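Local structure of hydrogenase maturation factor (Thermoanaerobacter tengcongensis, 3VTI) at residues Ile146-Tyr151 against Tyr446-Arg451; Ala239-Arg244 against Lys349-Val354. The protein probably carries out the ATP-dependent transfer of a carbamoyl group from carbamoyl phosphate to the C-terminal cysteine of HypE during [NiFe] hydrogenase maturation. All coordinates share one frame; numbering follows the deposited sequence.

How the contacts relate
Contact 1 and contact 2 lie about 37 Å apart between centres, with about 25 Å between their nearest atoms, and they share no helix, strand or sheet. Contact 2 is local to one domain: it joins helix 235-245 to the loop leading into strand 354-358, both within the YrdC-like (telomere recombination) region. Contact 1 works across domains, bringing the loop between helices 115-121 and 165-172, amid the zinc-finger sequences, to the end of helix 433-449 in the Kae1-like region. Along the chain the order is 146-151, 239-244, 349-354, 446-451, so contact 1 brackets the whole of contact 2. One contact therefore ties a domain internally, whereas the other joins two modules of a multidomain enzyme.

Contact 1 (Ile146-Tyr151 against Tyr446-Arg451); sequences IEDIPY and YKKLFR
The guanidinium of Arg451 meets Ile149 and Asp148 in different ways. Ile149 CG1 lies over one face of the Arg451 guanidinium, 3.7 Å from its plane and nearer its margin than its centre, while Asp148 OD1 approaches the edge from clearly outside that plane. The salt bridge so formed is a single bond, Arg451 NH1 to Asp148 OD1 at 3.0 Å; it uses the syn lone pair of the carboxylate oxygen but is bent to 137° at the hydrogen, and the two flat groups are turned 41° from each other. Arg451 NH1 also bonds Lys448 O at 2.7 Å, so one nitrogen spans the loop carboxylate and a carbonyl of the last helical turn. The bend at chi2 (54°) folds the arginine back toward this helix end. Asp148 OD1 in turn accepts a weak bond from Ile149 N, and the aliphatic part of Lys448 crosses it, Lys448 CD lying 3.4 Å from Asp148 OD1.

Next to this polar group the contact is mostly aliphatic: Leu449 CD2 touches Ile146 CG2 at 3.7 Å and rests against Glu147 O, while Ile149 CD1 reaches the carbonyl oxygen of Leu449. The carboxylate of Glu147 turns elsewhere, to a salt bridge with Lys159.

The arrangement is an interdomain contact in which an irregular loop from the zinc-finger region packs on the C-terminal end of a helix. Arg445, one turn before Leu449, adds a hydrogen bond to Glu147 O. Phe450, just after the helix, stacks on Phe422 of strand 420-423, and Tyr446 packs on Met415 of strand 414-417, so this end of helix 433-449 lies against the sheet of the Kae1-like domain.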
loop_
_atom_site.group_PDB
_atom_site.type_symbol
_atom_site.label_atom_id
_atom_site.label_comp_id
_atom_site.label_asym_id
_atom_site.label_seq_id
_atom_site.Cartn_x
_atom_site.Cartn_y
_atom_site.Cartn_z
ATOM N N ILE A 146 61.018 16.918 3.425
ATOM C CA ILE A 146 61.405 15.630 4.000
ATOM C C ILE A 146 60.463 14.505 3.562
ATOM O O ILE A 146 59.263 14.561 3.804
ATOM C CB ILE A 146 61.500 15.710 5.559
ATOM C CG1 ILE A 146 62.724 16.535 5.987
ATOM C CG2 ILE A 146 61.552 14.312 6.204
ATOM C CD1 ILE A 146 62.719 16.982 7.449
ATOM N N GLU A 147 61.027 13.489 2.916
ATOM C CA GLU A 147 60.271 12.316 2.437
ATOM C C GLU A 147 60.192 11.204 3.480
ATOM O O GLU A 147 59.148 10.587 3.651
ATOM C CB GLU A 147 60.906 11.743 1.163
ATOM C CG GLU A 147 60.771 12.628 -0.067
ATOM C CD GLU A 147 61.803 12.321 -1.141
ATOM O OE1 GLU A 147 62.251 11.157 -1.234
ATOM O OE2 GLU A 147 62.161 13.246 -1.906
ATOM N N ASP A 148 61.305 10.959 4.168
ATOM C CA ASP A 148 61.457 9.805 5.050
ATOM C C ASP A 148 62.529 10.077 6.114
ATOM O O ASP A 148 63.184 11.126 6.088
ATOM C CB ASP A 148 61.828 8.568 4.218
ATOM C CG ASP A 148 61.602 7.259 4.963
ATOM O OD1 ASP A 148 60.811 7.242 5.933
ATOM O OD2 ASP A 148 62.219 6.238 4.566
ATOM N N ILE A 149 62.703 9.126 7.036
ATOM C CA ILE A 149 63.707 9.232 8.110
ATOM C C ILE A 149 64.760 8.105 8.057
ATOM O O ILE A 149 64.562 7.120 7.345
ATOM C CB ILE A 149 63.052 9.323 9.534
ATOM C CG1 ILE A 149 62.177 8.094 9.821
ATOM C CG2 ILE A 149 62.290 10.639 9.696
ATOM C CD1 ILE A 149 61.863 7.904 11.296
ATOM N N PRO A 150 65.898 8.261 8.773
ATOM C CA PRO A 150 66.338 9.432 9.555
ATOM C C PRO A 150 66.536 10.646 8.661
ATOM O O PRO A 150 66.836 10.487 7.473
ATOM C CB PRO A 150 67.691 8.993 10.134
ATOM C CG PRO A 150 67.682 7.503 10.061
ATOM C CD PRO A 150 66.874 7.156 8.855
ATOM N N TYR A 151 66.365 11.841 9.234
ATOM C CA TYR A 151 66.569 13.107 8.513
ATOM C C TYR A 151 67.935 13.154 7.811
ATOM O O TYR A 151 68.986 13.147 8.461
ATOM C CB TYR A 151 66.394 14.297 9.464
ATOM C CG TYR A 151 66.715 15.647 8.859
ATOM C CD1 TYR A 151 67.601 16.516 9.494
ATOM C CD2 TYR A 151 66.142 16.055 7.649
ATOM C CE1 TYR A 151 67.903 17.760 8.947
ATOM C CE2 TYR A 151 66.444 17.288 7.089
ATOM C CZ TYR A 151 67.323 18.139 7.745
ATOM O OH TYR A 151 67.629 19.375 7.203
ATOM N N TYR A 446 52.995 11.021 7.599
ATOM C CA TYR A 446 53.155 11.045 9.062
ATOM C C TYR A 446 53.413 9.640 9.623
ATOM O O TYR A 446 54.326 9.450 10.434
ATOM C CB TYR A 446 51.953 11.706 9.747
ATOM C CG TYR A 446 52.016 13.222 9.800
ATOM C CD1 TYR A 446 52.039 13.894 11.022
ATOM C CD2 TYR A 446 52.052 13.987 8.631
ATOM C CE1 TYR A 446 52.097 15.295 11.076
ATOM C CE2 TYR A 446 52.107 15.369 8.674
ATOM C CZ TYR A 446 52.132 16.018 9.894
ATOM O OH TYR A 446 52.182 17.392 9.929
ATOM N N LYS A 447 52.638 8.656 9.177
ATOM C CA LYS A 447 52.902 7.263 9.538
ATOM C C LYS A 447 54.363 6.890 9.268
ATOM O O LYS A 447 54.999 6.197 10.061
ATOM C CB LYS A 447 51.981 6.307 8.764
ATOM C CG LYS A 447 50.589 6.169 9.328
ATOM C CD LYS A 447 49.894 4.932 8.775
ATOM C CE LYS A 447 49.311 5.185 7.394
ATOM N NZ LYS A 447 48.463 4.047 6.916
ATOM N N LYS A 448 54.879 7.365 8.140
ATOM C CA LYS A 448 56.236 7.064 7.718
ATOM C C LYS A 448 57.288 7.863 8.498
ATOM O O LYS A 448 58.309 7.314 8.893
ATOM C CB LYS A 448 56.387 7.301 6.212
ATOM C CG LYS A 448 57.485 6.475 5.582
ATOM C CD LYS A 448 57.915 7.028 4.230
ATOM C CE LYS A 448 56.989 6.585 3.099
ATOM N NZ LYS A 448 57.575 7.007 1.791
ATOM N N LEU A 449 57.040 9.153 8.710
ATOM C CA LEU A 449 58.011 10.001 9.403
ATOM C C LEU A 449 58.123 9.693 10.885
ATOM O O LEU A 449 59.193 9.866 11.476
ATOM C CB LEU A 449 57.702 11.489 9.227
ATOM C CG LEU A 449 57.696 12.069 7.819
ATOM C CD1 LEU A 449 57.388 13.541 7.909
ATOM C CD2 LEU A 449 59.017 11.804 7.118
ATOM N N PHE A 450 57.029 9.239 11.484
ATOM C CA PHE A 450 57.014 9.028 12.922
ATOM C C PHE A 450 56.833 7.565 13.316
ATOM O O PHE A 450 56.549 7.255 14.471
ATOM C CB PHE A 450 55.975 9.934 13.573
ATOM C CG PHE A 450 56.153 11.380 13.227
ATOM C CD1 PHE A 450 57.216 12.111 13.763
ATOM C CD2 PHE A 450 55.273 12.014 12.352
ATOM C CE1 PHE A 450 57.389 13.451 13.443
ATOM C CE2 PHE A 450 55.442 13.362 12.027
ATOM C CZ PHE A 450 56.501 14.073 12.574
ATOM N N ARG A 451 57.037 6.675 12.347
ATOM C CA ARG A 451 56.979 5.241 12.577
ATOM C C ARG A 451 55.769 4.828 13.432
ATOM O O ARG A 451 55.910 4.193 14.483
ATOM C CB ARG A 451 58.306 4.743 13.166
ATOM C CG ARG A 451 59.248 4.059 12.158
ATOM C CD ARG A 451 59.558 4.916 10.916
ATOM N NE ARG A 451 60.656 4.352 10.119
ATOM C CZ ARG A 451 60.877 4.597 8.822
ATOM N NH1 ARG A 451 60.063 5.391 8.124
ATOM N NH2 ARG A 451 61.913 4.030 8.211
#

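Contact 2 (Ala239-Arg244 against Lys349-Val354); sequences ATLRRR and KDIADV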
loop_
_atom_site.group_PDB
_atom_site.type_symbol
_atom_site.label_atom_id
_atom_site.label_comp_id
_atom_site.label_asym_id
_atom_site.label_seq_id
_atom_site.Cartn_x
_atom_site.Cartn_y
_atom_site.Cartn_z
ATOM N N ALA A 239 41.753 45.098 -5.270
ATOM C CA ALA A 239 40.438 44.912 -5.891
ATOM C C ALA A 239 40.439 43.854 -6.990
ATOM O O ALA A 239 39.495 43.069 -7.080
ATOM C CB ALA A 239 39.877 46.235 -6.410
ATOM N N THR A 240 41.495 43.829 -7.810
ATOM C CA THR A 240 41.580 42.871 -8.920
ATOM C C THR A 240 41.827 41.446 -8.421
ATOM O O THR A 240 41.388 40.483 -9.051
ATOM C CB THR A 240 42.654 43.244 -9.978
ATOM O OG1 THR A 240 43.944 43.263 -9.362
ATOM C CG2 THR A 240 42.377 44.608 -10.600
ATOM N N LEU A 241 42.522 41.320 -7.289
ATOM C CA LEU A 241 42.708 40.027 -6.629
ATOM C C LEU A 241 41.398 39.530 -6.015
ATOM O O LEU A 241 41.106 38.337 -6.058
ATOM C CB LEU A 241 43.815 40.111 -5.569
ATOM C CG LEU A 241 44.266 38.844 -4.828
ATOM C CD1 LEU A 241 44.844 37.826 -5.786
ATOM C CD2 LEU A 241 45.286 39.183 -3.753
ATOM N N ARG A 242 40.620 40.451 -5.447
ATOM C CA ARG A 242 39.281 40.152 -4.913
ATOM C C ARG A 242 38.346 39.656 -6.011
ATOM O O ARG A 242 37.585 38.713 -5.804
ATOM C CB ARG A 242 38.657 41.388 -4.256
ATOM C CG ARG A 242 39.176 41.695 -2.870
ATOM C CD ARG A 242 38.451 40.913 -1.786
ATOM N NE ARG A 242 39.116 41.085 -0.503
ATOM C CZ ARG A 242 39.090 40.192 0.479
ATOM N NH1 ARG A 242 38.425 39.057 0.330
ATOM N NH2 ARG A 242 39.735 40.430 1.613
ATOM N N ARG A 243 38.413 40.316 -7.166
ATOM C CA ARG A 243 37.626 39.959 -8.340
ATOM C C ARG A 243 38.067 38.614 -8.910
ATOM O O ARG A 243 37.226 37.811 -9.321
ATOM C CB ARG A 243 37.773 41.044 -9.412
ATOM C CG ARG A 243 36.699 41.040 -10.509
ATOM C CD ARG A 243 37.040 42.013 -11.656
ATOM N NE ARG A 243 37.563 43.286 -11.155
ATOM C CZ ARG A 243 38.809 43.721 -11.330
ATOM N NH1 ARG A 243 39.689 43.007 -12.031
ATOM N NH2 ARG A 243 39.170 44.886 -10.812
ATOM N N ARG A 244 39.381 38.372 -8.932
ATOM C CA ARG A 244 39.930 37.176 -9.578
ATOM C C ARG A 244 39.733 35.908 -8.750
ATOM O O ARG A 244 39.595 34.814 -9.303
ATOM C CB ARG A 244 41.393 37.376 -9.983
ATOM C CG ARG A 244 41.548 38.226 -11.245
ATOM C CD ARG A 244 43.002 38.430 -11.632
ATOM N NE ARG A 244 43.169 39.426 -12.691
ATOM C CZ ARG A 244 44.340 39.766 -13.223
ATOM N NH1 ARG A 244 45.457 39.192 -12.805
ATOM N NH2 ARG A 244 44.398 40.678 -14.177
ATOM N N LYS A 349 46.397 30.505 -13.266
ATOM C CA LYS A 349 46.524 31.212 -14.558
ATOM C C LYS A 349 45.626 32.455 -14.662
ATOM O O LYS A 349 46.030 33.467 -15.241
ATOM C CB LYS A 349 46.258 30.262 -15.740
ATOM C CG LYS A 349 44.817 29.737 -15.807
ATOM C CD LYS A 349 44.623 28.665 -16.860
ATOM C CE LYS A 349 43.336 27.885 -16.581
ATOM N NZ LYS A 349 43.052 26.881 -17.657
ATOM N N ASP A 350 44.422 32.365 -14.103
ATOM C CA ASP A 350 43.451 33.459 -14.144
ATOM C C ASP A 350 43.563 34.394 -12.939
ATOM O O ASP A 350 42.772 35.335 -12.805
ATOM C CB ASP A 350 42.008 32.920 -14.219
ATOM C CG ASP A 350 41.813 31.849 -15.300
ATOM O OD1 ASP A 350 42.344 31.980 -16.435
ATOM O OD2 ASP A 350 41.101 30.867 -14.991
ATOM N N ILE A 351 44.522 34.133 -12.053
ATOM C CA ILE A 351 44.703 34.974 -10.873
ATOM C C ILE A 351 45.998 35.779 -10.982
ATOM O O ILE A 351 45.965 37.005 -11.060
ATOM C CB ILE A 351 44.700 34.158 -9.547
ATOM C CG1 ILE A 351 43.762 32.942 -9.619
ATOM C CG2 ILE A 351 44.396 35.074 -8.351
ATOM C CD1 ILE A 351 42.362 33.158 -9.070
ATOM N N ALA A 352 47.128 35.077 -10.995
ATOM C CA ALA A 352 48.440 35.703 -10.993
ATOM C C ALA A 352 48.813 36.242 -12.368
ATOM O O ALA A 352 48.510 35.625 -13.387
ATOM C CB ALA A 352 49.491 34.713 -10.505
ATOM N N ASP A 353 49.478 37.392 -12.391
ATOM C CA ASP A 353 49.979 37.961 -13.637
ATOM C C ASP A 353 51.363 37.405 -13.928
ATOM O O ASP A 353 51.725 37.174 -15.087
ATOM C CB ASP A 353 50.058 39.482 -13.534
ATOM C CG ASP A 353 48.721 40.114 -13.254
ATOM O OD1 ASP A 353 47.788 39.934 -14.058
ATOM O OD2 ASP A 353 48.599 40.798 -12.221
ATOM N N VAL A 354 52.136 37.205 -12.862
ATOM C CA VAL A 354 53.508 36.724 -12.968
ATOM C C VAL A 354 53.807 35.722 -11.857
ATOM O O VAL A 354 53.060 35.623 -10.887
ATOM C CB VAL A 354 54.544 37.885 -12.948
ATOM C CG1 VAL A 354 54.480 38.690 -14.234
ATOM C CG2 VAL A 354 54.345 38.785 -11.748
#
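Arg244 reaches from helix 235-245 to Ile351 and Asp353 in the loop before strand 354-358, a helix-to-loop contact within the YrdC-like domain. Its chain is extended from CG to NE (chi2 179°, chi3 -170°), which runs CD alongside the carbonyl oxygens of Asp350 and Ile351 and sets the guanidinium between Ile351 O and the Asp353 carboxylate. NH1 makes both polar bonds across the contact. Toward Asp353 OD1, Arg244 NH1 forms a salt bridge of 2.7 Å, almost straight at 175°; the oxygen lies in the guanidinium plane, yet the nitrogen stands above the carboxylate plane, the two groups being turned steeply against each other. The second bond runs from Arg244 NH1 to Ile351 O at 2.8 Å, again at the guanidinium edge. Together these bonds limit how the end of the arginine can turn.

The other carboxylate oxygen has its own partner: Asp353 OD2 accepts a hydrogen bond from Ile217 N, so the two oxygens join the arginine to the backbone leading into strand 218-221, which pairs with strand 354-358.

Beside the charged pair, Ile351 holds its CG2 roughly anti to the backbone N and presses Ile351 CG2 against Leu241 CD1 at 3.8 Å, the two side chains lying nearly perpendicular. Ile351 also touches Leu228 of strand 226-229, placing this small apolar patch between helix and sheet. Leu241 is about 9 Å, side chain to side chain, from the magnesium ligand Ser329. The CD1 of Ile351, on the other branch, comes to 3.2 Å from Arg244 O.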